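Local coordinates for universal stress protein (Burkholderia pseudomallei, PDB 4WNY) that probably takes part in the bacterial stress response and carries a glycine motif consistent with nucleotide binding, as in some members of the universal stress protein family, at residues A[21-26]-A[37-42]; A[8-13]-A[102-107]; A[28-33]-A[82-87]; A[116-121]-A[136-141]. All coordinates share one frame; numbering follows the deposited sequence.

In the fold
Four contacts show how a parallel alpha/beta sheet is covered by helices on its two faces. Contacts 1 and 2, with centres about 9 Å apart, share neighbouring strands: 37-42 and 8-13 are joined by backbone bonds such as Val38 N to Ile9 O at 2.7 Å. Contact 3 continues helix 17-32 beyond contact 1, its centre about 11 Å away, and Leu37 packs against Ala30 and Val84. Contact 4 uses the next strand, about 10 Å from contact 2 between centres; their helices meet through a probable hydrogen bond, Glu105 OE2 to His141 ND1. The centres of contacts 3 and 4 are about 21 Å apart. The strand of contact 4 leads into the unmodelled segment 122-132, which holds part of a glycine pattern seen in nucleotide-binding relatives.

Contact 1 (A[21-26]-A[37-42]); sequences HALDAA and LVPVYV
Leu37 spreads its two methyl branches against helix 17-32, CD1 at Ala26 and CD2 at Leu23. The shorter approach is to Ala26, whose CB, directed at the strand, lies 3.8 Å from Leu37 CD1. On the other branch, Leu37 CD2 meets Leu23 CD1 at 4.0 Å, the two leucine chains running slantwise past each other. Leu23 starts from a CB that does not face the strand; a CG anti to its backbone N (chi1 171°) swings the fork back, and the same CD1 then touches the ring of Pro39 at CG, 4.3 Å away. One methyl of Leu23 thus spans two strand residues that project on the same side of the sheet. Beyond the pair, Leu23 also packs on Ala75 of helix 57-82 and on Leu13 of the adjacent strand, which adds to the apolar surroundings. No hydrogen bond joins the two segments, so the fit rests on dispersion and on the exclusion of water from buried side chains. The segment axes come within 10.2 Å and run nearly antiparallel, at 167°. A helix laid back along the strand that follows it is the hallmark of the beta-alpha-beta crossover, here strand 8-13, helix 17-32 and strand 36-43.

Contact 2 (A[8-13]-A[102-107]); sequences IILVAL and ERLERA
Ala12 and Leu104 make the closest apolar contact between segments 8-13 and 102-107. The single methyl of Ala12 faces the fork of the leucine, its CB lying 4.0 Å from Leu104 CD2 and 4.1 Å from Leu104 CD1. Leu104 has its CG anti to the carbonyl carbon (chi1 -70°), which directs the fork from the helix toward the strand. Two residues back along the strand, Leu10 divides its branches: Leu10 CD2 comes to 4.4 Å from Leu104 CD2, while Leu10 CD1 reaches Ala107, about one helical turn further on, at 4.2 Å from its CB. Small and large residues therefore alternate, alanine opposite leucine at both ends. This is the sheet-against-helix layering of a Rossmann-like alpha/beta fold, with the short segments 10.3 Å apart at their axes and inclined at 153°. Leu104 and Leu10 both also touch Val40 of strand 36-43, so the helix packs over more than one strand. The polar interactions of the helix lead elsewhere, and none crosses to strand 8-13: Glu105 OE2 is hydrogen-bonded to His141 ND1, and Arg106 forms a salt bridge with Glu110 through NH2.

Contact 3 (A[28-33]-A[82-87]); sequences ELAADA and RGVAGA
Ala30, Ala31 and Val84 meet without any ring, amide or carboxylate between them, so no side-chain plane has a face or an edge to offer. The contact is essentially methyl against methyl, although Val84 CG2 also comes to 4.0 Å from Ala31 N. Val84 lies against the last turn of helix 17-32 with its two branches divided between successive alanines: Val84 CG1 sits 3.8 Å from Ala30 CB, and Val84 CG2 sits 4.0 Å from Ala31 CB. Its first torsion explains the division, since CG1 is anti to the backbone N (chi1 170°) while CG2 is turned back beside that N, so that each methyl meets its own alanine. Because both alanines are so short, the backbones come near, with the CA atoms of Ala31 and Val84 only 6.0 Å apart. The valine is delivered here by the end of helix 57-82: Gly83 takes a positive phi of 71° and closes that helix in a Schellman motif, after which the chain continues as a loop to strand 89-92. Leu37 lies beside both Ala30 and Val84, linking the contact to the sheet. With no hydrogen bond or charge pairing across it, the junction has no directional element, and the loop is held against the helix here by shape and by the burial of apolar surface.

Contact 4 (A[116-121]-A[136-141]); sequences IVMGTH and ERLLRH
Leu138 of helix 134-141 directs its fork at Met118 and Ile116 of strand 115-120, and its CB already lies 4.2 Å from the terminal methyl, CE, of Met118. Past CG the chain forks. The CD1 branch turns to the methionine and touches both of its outer atoms, standing 3.6 Å from Met118 SD and 3.4 Å from Met118 CE, the second closer than ordinary methyl packing. The CD2 branch goes the other way along the strand to Ile116 CD1, at 4.1 Å, where the two side chains cross at about a right angle; Met118 passes on a slant instead. The fork thus rides over two residues that project from the same side of the strand. Met118 appears somewhat strained: its first torsion, -103°, is well off a staggered value, and a bend about the CG-SD bond (chi3 -45°) places CE against the leucine. No polar bond crosses between the segments. From Gly119 onward the sequence follows the glycine pattern by which ATP-binding members of this family grip a nucleotide, consistent with such a site here, although the following loop is not modelled. Around the contact, Leu138 packs on Glu105 and Ile116 on Ala108, both of helix 100-111, while Met118 lies among Ala12 of strand 8-13, Val146 of strand 146-150, and Val134 and Ala135 at the start of helix 134-141.

Contact 1 (A[21-26]-A[37-42])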
loop_
_atom_site.group_PDB
_atom_site.type_symbol
_atom_site.label_atom_id
_atom_site.label_comp_id
_atom_site.label_asym_id
_atom_site.label_seq_id
_atom_site.Cartn_x
_atom_site.Cartn_y
_atom_site.Cartn_z
ATOM N N HIS A 21 -13.367 0.210 -6.575
ATOM C CA HIS A 21 -12.254 -0.515 -7.171
ATOM C C HIS A 21 -11.265 -0.937 -6.092
ATOM O O HIS A 21 -10.696 -2.027 -6.144
ATOM C CB HIS A 21 -11.558 0.344 -8.227
ATOM C CG HIS A 21 -10.488 -0.377 -8.985
ATOM N ND1 HIS A 21 -9.179 0.057 -9.026
ATOM C CD2 HIS A 21 -10.531 -1.505 -9.732
ATOM C CE1 HIS A 21 -8.465 -0.770 -9.765
ATOM N NE2 HIS A 21 -9.262 -1.729 -10.206
ATOM N N ALA A 22 -11.073 -0.063 -5.110
ATOM C CA ALA A 22 -10.173 -0.339 -3.998
ATOM C C ALA A 22 -10.727 -1.449 -3.111
ATOM O O ALA A 22 -9.972 -2.239 -2.545
ATOM C CB ALA A 22 -9.938 0.921 -3.186
ATOM N N LEU A 23 -12.050 -1.493 -2.995
ATOM C CA LEU A 23 -12.723 -2.526 -2.220
ATOM C C LEU A 23 -12.494 -3.903 -2.832
ATOM O O LEU A 23 -12.239 -4.874 -2.119
ATOM C CB LEU A 23 -14.222 -2.234 -2.128
ATOM C CG LEU A 23 -15.085 -3.338 -1.516
ATOM C CD1 LEU A 23 -14.643 -3.636 -0.094
ATOM C CD2 LEU A 23 -16.555 -2.956 -1.552
ATOM N N ASP A 24 -12.585 -3.977 -4.157
ATOM C CA ASP A 24 -12.356 -5.226 -4.873
ATOM C C ASP A 24 -10.923 -5.710 -4.687
ATOM O O ASP A 24 -10.664 -6.912 -4.630
ATOM C CB ASP A 24 -12.664 -5.059 -6.362
ATOM C CG ASP A 24 -14.147 -4.901 -6.637
ATOM O OD1 ASP A 24 -14.959 -5.220 -5.743
ATOM O OD2 ASP A 24 -14.500 -4.464 -7.753
ATOM N N ALA A 25 -9.996 -4.762 -4.594
ATOM C CA ALA A 25 -8.592 -5.084 -4.375
ATOM C C ALA A 25 -8.359 -5.531 -2.936
ATOM O O ALA A 25 -7.631 -6.493 -2.686
ATOM C CB ALA A 25 -7.716 -3.889 -4.711
ATOM N N ALA A 26 -8.983 -4.825 -1.997
ATOM C CA ALA A 26 -8.878 -5.159 -0.581
ATOM C C ALA A 26 -9.516 -6.515 -0.298
ATOM O O ALA A 26 -9.018 -7.285 0.522
ATOM C CB ALA A 26 -9.524 -4.077 0.271
ATOM N N LEU A 37 -11.701 -8.307 6.738
ATOM C CA LEU A 37 -11.830 -7.022 6.064
ATOM C C LEU A 37 -12.830 -6.129 6.786
ATOM O O LEU A 37 -13.903 -6.579 7.180
ATOM C CB LEU A 37 -12.256 -7.213 4.610
ATOM C CG LEU A 37 -12.156 -5.969 3.728
ATOM C CD1 LEU A 37 -10.700 -5.595 3.494
ATOM C CD2 LEU A 37 -12.876 -6.189 2.411
ATOM N N VAL A 38 -12.467 -4.865 6.965
ATOM C CA VAL A 38 -13.354 -3.908 7.609
ATOM C C VAL A 38 -13.486 -2.654 6.755
ATOM O O VAL A 38 -12.701 -1.716 6.899
ATOM C CB VAL A 38 -12.855 -3.518 9.021
ATOM C CG1 VAL A 38 -13.802 -2.516 9.658
ATOM C CG2 VAL A 38 -12.714 -4.751 9.908
ATOM N N PRO A 39 -14.469 -2.643 5.843
ATOM C CA PRO A 39 -14.777 -1.446 5.056
ATOM C C PRO A 39 -15.370 -0.344 5.926
ATOM O O PRO A 39 -16.252 -0.619 6.736
ATOM C CB PRO A 39 -15.811 -1.944 4.036
ATOM C CG PRO A 39 -15.679 -3.438 4.034
ATOM C CD PRO A 39 -15.296 -3.791 5.436
ATOM N N VAL A 40 -14.893 0.884 5.768
ATOM C CA VAL A 40 -15.456 1.990 6.529
ATOM C C VAL A 40 -15.981 3.084 5.605
ATOM O O VAL A 40 -15.344 3.444 4.614
ATOM C CB VAL A 40 -14.429 2.596 7.518
ATOM C CG1 VAL A 40 -13.979 1.552 8.528
ATOM C CG2 VAL A 40 -13.234 3.169 6.779
ATOM N N TYR A 41 -17.167 3.588 5.928
ATOM C CA TYR A 41 -17.735 4.726 5.221
ATOM C C TYR A 41 -17.603 5.963 6.098
ATOM O O TYR A 41 -18.108 5.989 7.220
ATOM C CB TYR A 41 -19.200 4.472 4.858
ATOM C CG TYR A 41 -19.840 5.593 4.065
ATOM C CD1 TYR A 41 -19.827 5.582 2.676
ATOM C CD2 TYR A 41 -20.457 6.661 4.705
ATOM C CE1 TYR A 41 -20.411 6.605 1.947
ATOM C CE2 TYR A 41 -21.042 7.685 3.986
ATOM C CZ TYR A 41 -21.018 7.654 2.610
ATOM O OH TYR A 41 -21.603 8.676 1.897
ATOM N N VAL A 42 -16.926 6.985 5.589
ATOM C CA VAL A 42 -16.655 8.180 6.374
ATOM C C VAL A 42 -17.694 9.271 6.144
ATOM O O VAL A 42 -17.797 9.822 5.049
ATOM C CB VAL A 42 -15.258 8.754 6.056
#

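Contact 2 (A[8-13]-A[102-107])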
loop_
_atom_site.group_PDB
_atom_site.type_symbol
_atom_site.label_atom_id
_atom_site.label_comp_id
_atom_site.label_asym_id
_atom_site.label_seq_id
_atom_site.Cartn_x
_atom_site.Cartn_y
_atom_site.Cartn_z
ATOM N N ILE A 8 -6.128 -7.945 9.970
ATOM C CA ILE A 8 -7.293 -7.080 9.827
ATOM C C ILE A 8 -7.019 -5.917 8.877
ATOM O O ILE A 8 -6.164 -5.069 9.138
ATOM C CB ILE A 8 -7.751 -6.529 11.191
ATOM C CG1 ILE A 8 -8.240 -7.672 12.086
ATOM C CG2 ILE A 8 -8.850 -5.495 11.006
ATOM C CD1 ILE A 8 -8.541 -7.249 13.510
ATOM N N ILE A 9 -7.757 -5.884 7.772
ATOM C CA ILE A 9 -7.560 -4.866 6.748
ATOM C C ILE A 9 -8.705 -3.859 6.719
ATOM O O ILE A 9 -9.878 -4.234 6.729
ATOM C CB ILE A 9 -7.428 -5.494 5.351
ATOM C CG1 ILE A 9 -6.392 -6.623 5.365
ATOM C CG2 ILE A 9 -7.066 -4.433 4.325
ATOM C CD1 ILE A 9 -6.298 -7.375 4.054
ATOM N N LEU A 10 -8.355 -2.579 6.671
ATOM C CA LEU A 10 -9.340 -1.510 6.589
ATOM C C LEU A 10 -9.319 -0.880 5.199
ATOM O O LEU A 10 -8.254 -0.555 4.678
ATOM C CB LEU A 10 -9.069 -0.456 7.670
ATOM C CG LEU A 10 -10.090 0.655 7.936
ATOM C CD1 LEU A 10 -9.955 1.148 9.366
ATOM C CD2 LEU A 10 -9.916 1.817 6.972
ATOM N N VAL A 11 -10.496 -0.712 4.602
ATOM C CA VAL A 11 -10.613 -0.053 3.302
ATOM C C VAL A 11 -11.630 1.089 3.369
ATOM O O VAL A 11 -12.758 0.908 3.830
ATOM C CB VAL A 11 -11.006 -1.057 2.188
ATOM C CG1 VAL A 11 -12.199 -1.895 2.612
ATOM C CG2 VAL A 11 -11.284 -0.335 0.874
ATOM N N ALA A 12 -11.215 2.271 2.927
ATOM C CA ALA A 12 -12.058 3.459 3.013
ATOM C C ALA A 12 -12.981 3.584 1.807
ATOM O O ALA A 12 -12.522 3.626 0.665
ATOM C CB ALA A 12 -11.198 4.707 3.148
ATOM N N LEU A 13 -14.283 3.651 2.069
ATOM C CA LEU A 13 -15.275 3.781 1.006
ATOM C C LEU A 13 -16.005 5.122 1.083
ATOM O O LEU A 13 -16.168 5.692 2.163
ATOM C CB LEU A 13 -16.284 2.632 1.078
ATOM C CG LEU A 13 -15.716 1.211 1.149
ATOM C CD1 LEU A 13 -16.845 0.201 1.261
ATOM C CD2 LEU A 13 -14.839 0.903 -0.055
ATOM N N GLU A 102 -7.285 11.624 9.810
ATOM C CA GLU A 102 -7.115 11.300 11.223
ATOM C C GLU A 102 -8.218 10.368 11.707
ATOM O O GLU A 102 -7.971 9.470 12.514
ATOM C CB GLU A 102 -7.094 12.571 12.075
ATOM N N ARG A 103 -9.430 10.590 11.212
ATOM C CA ARG A 103 -10.570 9.754 11.567
ATOM C C ARG A 103 -10.341 8.316 11.126
ATOM O O ARG A 103 -10.723 7.376 11.821
ATOM C CB ARG A 103 -11.856 10.297 10.941
ATOM C CG ARG A 103 -13.107 9.569 11.392
ATOM C CD ARG A 103 -13.316 9.720 12.887
ATOM N NE ARG A 103 -14.400 8.872 13.379
ATOM C CZ ARG A 103 -14.241 7.610 13.761
ATOM N NH1 ARG A 103 -13.043 7.043 13.702
ATOM N NH2 ARG A 103 -15.279 6.911 14.199
ATOM N N LEU A 104 -9.715 8.153 9.965
ATOM C CA LEU A 104 -9.365 6.830 9.465
ATOM C C LEU A 104 -8.281 6.198 10.331
ATOM O O LEU A 104 -8.273 4.986 10.544
ATOM C CB LEU A 104 -8.904 6.906 8.008
ATOM C CG LEU A 104 -9.985 7.232 6.974
ATOM C CD1 LEU A 104 -9.366 7.483 5.607
ATOM C CD2 LEU A 104 -11.016 6.118 6.906
ATOM N N GLU A 105 -7.370 7.028 10.829
ATOM C CA GLU A 105 -6.314 6.558 11.717
ATOM C C GLU A 105 -6.877 6.163 13.076
ATOM O O GLU A 105 -6.436 5.184 13.680
ATOM C CB GLU A 105 -5.237 7.629 11.889
ATOM C CG GLU A 105 -4.403 7.857 10.646
ATOM C CD GLU A 105 -3.333 8.910 10.846
ATOM O OE1 GLU A 105 -3.491 9.758 11.750
ATOM O OE2 GLU A 105 -2.331 8.886 10.101
ATOM N N ARG A 106 -7.849 6.933 13.554
ATOM C CA ARG A 106 -8.514 6.616 14.811
ATOM C C ARG A 106 -9.303 5.320 14.678
ATOM O O ARG A 106 -9.292 4.480 15.578
ATOM C CB ARG A 106 -9.436 7.757 15.245
ATOM C CG ARG A 106 -10.209 7.458 16.517
ATOM C CD ARG A 106 -10.646 8.729 17.225
ATOM N NE ARG A 106 -11.759 9.391 16.553
ATOM C CZ ARG A 106 -13.039 9.129 16.800
ATOM N NH1 ARG A 106 -13.988 9.785 16.148
ATOM N NH2 ARG A 106 -13.369 8.211 17.699
ATOM N N ALA A 107 -9.980 5.165 13.544
ATOM C CA ALA A 107 -10.752 3.961 13.270
ATOM C C ALA A 107 -9.840 2.743 13.212
ATOM O O ALA A 107 -10.181 1.678 13.718
ATOM C CB ALA A 107 -11.525 4.111 11.969
#

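Contact 3 (A[28-33]-A[82-87])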
loop_
_atom_site.group_PDB
_atom_site.type_symbol
_atom_site.label_atom_id
_atom_site.label_comp_id
_atom_site.label_asym_id
_atom_site.label_seq_id
_atom_site.Cartn_x
_atom_site.Cartn_y
_atom_site.Cartn_z
ATOM N N GLU A 28 -9.818 -9.031 -2.536
ATOM C CA GLU A 28 -8.938 -10.026 -3.136
ATOM C C GLU A 28 -7.747 -10.316 -2.236
ATOM O O GLU A 28 -7.313 -11.460 -2.111
ATOM C CB GLU A 28 -8.454 -9.557 -4.511
ATOM N N LEU A 29 -7.223 -9.269 -1.608
ATOM C CA LEU A 29 -6.114 -9.412 -0.675
ATOM C C LEU A 29 -6.566 -10.128 0.591
ATOM O O LEU A 29 -5.860 -10.990 1.112
ATOM C CB LEU A 29 -5.527 -8.045 -0.323
ATOM C CG LEU A 29 -4.286 -8.069 0.566
ATOM C CD1 LEU A 29 -3.096 -8.585 -0.217
ATOM C CD2 LEU A 29 -4.004 -6.690 1.132
ATOM N N ALA A 30 -7.747 -9.760 1.078
ATOM C CA ALA A 30 -8.305 -10.359 2.284
ATOM C C ALA A 30 -8.562 -11.851 2.095
ATOM O O ALA A 30 -8.377 -12.642 3.020
ATOM C CB ALA A 30 -9.590 -9.649 2.681
ATOM N N ALA A 31 -8.986 -12.228 0.894
ATOM C CA ALA A 31 -9.264 -13.626 0.586
ATOM C C ALA A 31 -7.971 -14.418 0.414
ATOM O O ALA A 31 -7.864 -15.554 0.874
ATOM C CB ALA A 31 -10.124 -13.733 -0.666
ATOM N N ASP A 32 -6.993 -13.808 -0.250
ATOM C CA ASP A 32 -5.705 -14.453 -0.488
ATOM C C ASP A 32 -4.925 -14.632 0.807
ATOM O O ASP A 32 -4.310 -15.672 1.035
ATOM C CB ASP A 32 -4.870 -13.647 -1.488
ATOM C CG ASP A 32 -5.373 -13.781 -2.911
ATOM O OD1 ASP A 32 -6.211 -14.672 -3.160
ATOM O OD2 ASP A 32 -4.926 -13.005 -3.783
ATOM N N ALA A 33 -4.953 -13.609 1.653
ATOM C CA ALA A 33 -4.215 -13.643 2.907
ATOM C C ALA A 33 -5.061 -14.209 4.040
ATOM O O ALA A 33 -4.610 -14.264 5.186
ATOM C CB ALA A 33 -3.719 -12.254 3.266
ATOM N N ARG A 82 -17.606 -13.704 -1.282
ATOM C CA ARG A 82 -16.202 -14.095 -1.355
ATOM C C ARG A 82 -15.767 -14.890 -0.125
ATOM O O ARG A 82 -14.650 -15.405 -0.073
ATOM C CB ARG A 82 -15.316 -12.860 -1.522
ATOM N N GLY A 83 -16.653 -14.986 0.862
ATOM C CA GLY A 83 -16.361 -15.719 2.080
ATOM C C GLY A 83 -15.334 -15.029 2.958
ATOM O O GLY A 83 -14.608 -15.682 3.708
ATOM N N VAL A 84 -15.275 -13.706 2.866
ATOM C CA VAL A 84 -14.336 -12.921 3.659
ATOM C C VAL A 84 -14.985 -12.424 4.946
ATOM O O VAL A 84 -16.042 -11.795 4.916
ATOM C CB VAL A 84 -13.802 -11.714 2.867
ATOM C CG1 VAL A 84 -13.031 -10.772 3.781
ATOM C CG2 VAL A 84 -12.937 -12.182 1.707
ATOM N N ALA A 85 -14.340 -12.708 6.074
ATOM C CA ALA A 85 -14.861 -12.317 7.378
ATOM C C ALA A 85 -14.671 -10.825 7.644
ATOM O O ALA A 85 -13.938 -10.142 6.927
ATOM C CB ALA A 85 -14.196 -13.134 8.473
ATOM N N GLY A 86 -15.333 -10.329 8.683
ATOM C CA GLY A 86 -15.259 -8.924 9.036
ATOM C C GLY A 86 -16.615 -8.252 8.953
ATOM O O GLY A 86 -17.581 -8.843 8.471
ATOM N N ALA A 87 -16.686 -7.013 9.424
ATOM C CA ALA A 87 -17.936 -6.264 9.422
ATOM C C ALA A 87 -17.681 -4.787 9.147
ATOM O O ALA A 87 -16.884 -4.153 9.839
ATOM C CB ALA A 87 -18.664 -6.441 10.744
#

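Contact 4 (A[116-121]-A[136-141])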
loop_
_atom_site.group_PDB
_atom_site.type_symbol
_atom_site.label_atom_id
_atom_site.label_comp_id
_atom_site.label_asym_id
_atom_site.label_seq_id
_atom_site.Cartn_x
_atom_site.Cartn_y
_atom_site.Cartn_z
ATOM N N ILE A 116 -4.343 -0.042 5.972
ATOM C CA ILE A 116 -5.403 0.800 5.433
ATOM C C ILE A 116 -5.342 0.832 3.911
ATOM O O ILE A 116 -4.311 1.174 3.327
ATOM C CB ILE A 116 -5.315 2.241 5.969
ATOM C CG1 ILE A 116 -5.552 2.267 7.478
ATOM C CG2 ILE A 116 -6.321 3.138 5.257
ATOM C CD1 ILE A 116 -5.470 3.652 8.079
ATOM N N VAL A 117 -6.449 0.474 3.272
ATOM C CA VAL A 117 -6.519 0.439 1.819
ATOM C C VAL A 117 -7.329 1.621 1.293
ATOM O O VAL A 117 -8.434 1.880 1.766
ATOM C CB VAL A 117 -7.142 -0.883 1.328
ATOM C CG1 VAL A 117 -7.392 -0.840 -0.173
ATOM C CG2 VAL A 117 -6.242 -2.056 1.698
ATOM N N MET A 118 -6.771 2.340 0.324
ATOM C CA MET A 118 -7.427 3.517 -0.234
ATOM C C MET A 118 -7.406 3.534 -1.754
ATOM O O MET A 118 -6.452 3.069 -2.378
ATOM C CB MET A 118 -6.766 4.793 0.284
ATOM C CG MET A 118 -7.544 5.504 1.371
ATOM S SD MET A 118 -6.736 7.049 1.803
ATOM C CE MET A 118 -5.043 6.477 1.894
ATOM N N GLY A 119 -8.461 4.086 -2.345
ATOM C CA GLY A 119 -8.501 4.304 -3.778
ATOM C C GLY A 119 -7.968 5.684 -4.103
ATOM O O GLY A 119 -8.283 6.653 -3.411
ATOM N N THR A 120 -7.150 5.779 -5.146
ATOM C CA THR A 120 -6.560 7.055 -5.532
ATOM C C THR A 120 -6.722 7.323 -7.025
ATOM O O THR A 120 -7.366 6.554 -7.738
ATOM C CB THR A 120 -5.061 7.118 -5.172
ATOM O OG1 THR A 120 -4.380 5.994 -5.745
ATOM C CG2 THR A 120 -4.869 7.101 -3.663
ATOM N N HIS A 121 -6.138 8.423 -7.489
ATOM C CA HIS A 121 -6.191 8.789 -8.900
ATOM C C HIS A 121 -4.793 8.887 -9.497
ATOM O O HIS A 121 -4.184 9.957 -9.502
ATOM C CB HIS A 121 -6.928 10.116 -9.086
ATOM C CG HIS A 121 -8.419 9.994 -9.003
ATOM N ND1 HIS A 121 -9.049 9.219 -8.059
ATOM C CD2 HIS A 121 -9.399 10.557 -9.752
ATOM C CE1 HIS A 121 -10.360 9.305 -8.226
ATOM N NE2 HIS A 121 -10.596 10.109 -9.244
ATOM N N GLU A 136 -2.357 11.444 0.478
ATOM C CA GLU A 136 -1.103 12.152 0.710
ATOM C C GLU A 136 -0.926 12.456 2.193
ATOM O O GLU A 136 0.195 12.490 2.699
ATOM C CB GLU A 136 -1.055 13.446 -0.105
ATOM N N ARG A 137 -2.041 12.671 2.884
ATOM C CA ARG A 137 -2.020 12.928 4.319
ATOM C C ARG A 137 -1.578 11.685 5.083
ATOM O O ARG A 137 -0.595 11.719 5.822
ATOM C CB ARG A 137 -3.397 13.385 4.804
ATOM N N LEU A 138 -2.313 10.592 4.888
ATOM C CA LEU A 138 -2.025 9.312 5.534
ATOM C C LEU A 138 -0.598 8.834 5.281
ATOM O O LEU A 138 0.016 8.207 6.145
ATOM C CB LEU A 138 -3.021 8.248 5.062
ATOM C CG LEU A 138 -4.301 8.119 5.894
ATOM C CD1 LEU A 138 -5.401 7.431 5.138
ATOM C CD2 LEU A 138 -4.027 7.359 7.164
ATOM N N LEU A 139 -0.076 9.133 4.095
ATOM C CA LEU A 139 1.295 8.776 3.753
ATOM C C LEU A 139 2.278 9.685 4.480
ATOM O O LEU A 139 3.277 9.222 5.031
ATOM C CB LEU A 139 1.518 8.855 2.241
ATOM N N ARG A 140 1.983 10.983 4.481
ATOM C CA ARG A 140 2.822 11.963 5.161
ATOM C C ARG A 140 2.796 11.749 6.671
ATOM O O ARG A 140 3.781 12.018 7.358
ATOM C CB ARG A 140 2.375 13.386 4.824
ATOM N N HIS A 141 1.665 11.272 7.181
ATOM C CA HIS A 141 1.552 10.929 8.596
ATOM C C HIS A 141 2.454 9.750 8.927
ATOM O O HIS A 141 3.251 9.807 9.866
ATOM C CB HIS A 141 0.107 10.592 8.965
ATOM C CG HIS A 141 -0.854 11.724 8.784
ATOM N ND1 HIS A 141 -2.220 11.554 8.813
ATOM C CD2 HIS A 141 -0.643 13.047 8.571
ATOM C CE1 HIS A 141 -2.811 12.718 8.625
ATOM N NE2 HIS A 141 -1.882 13.640 8.474
#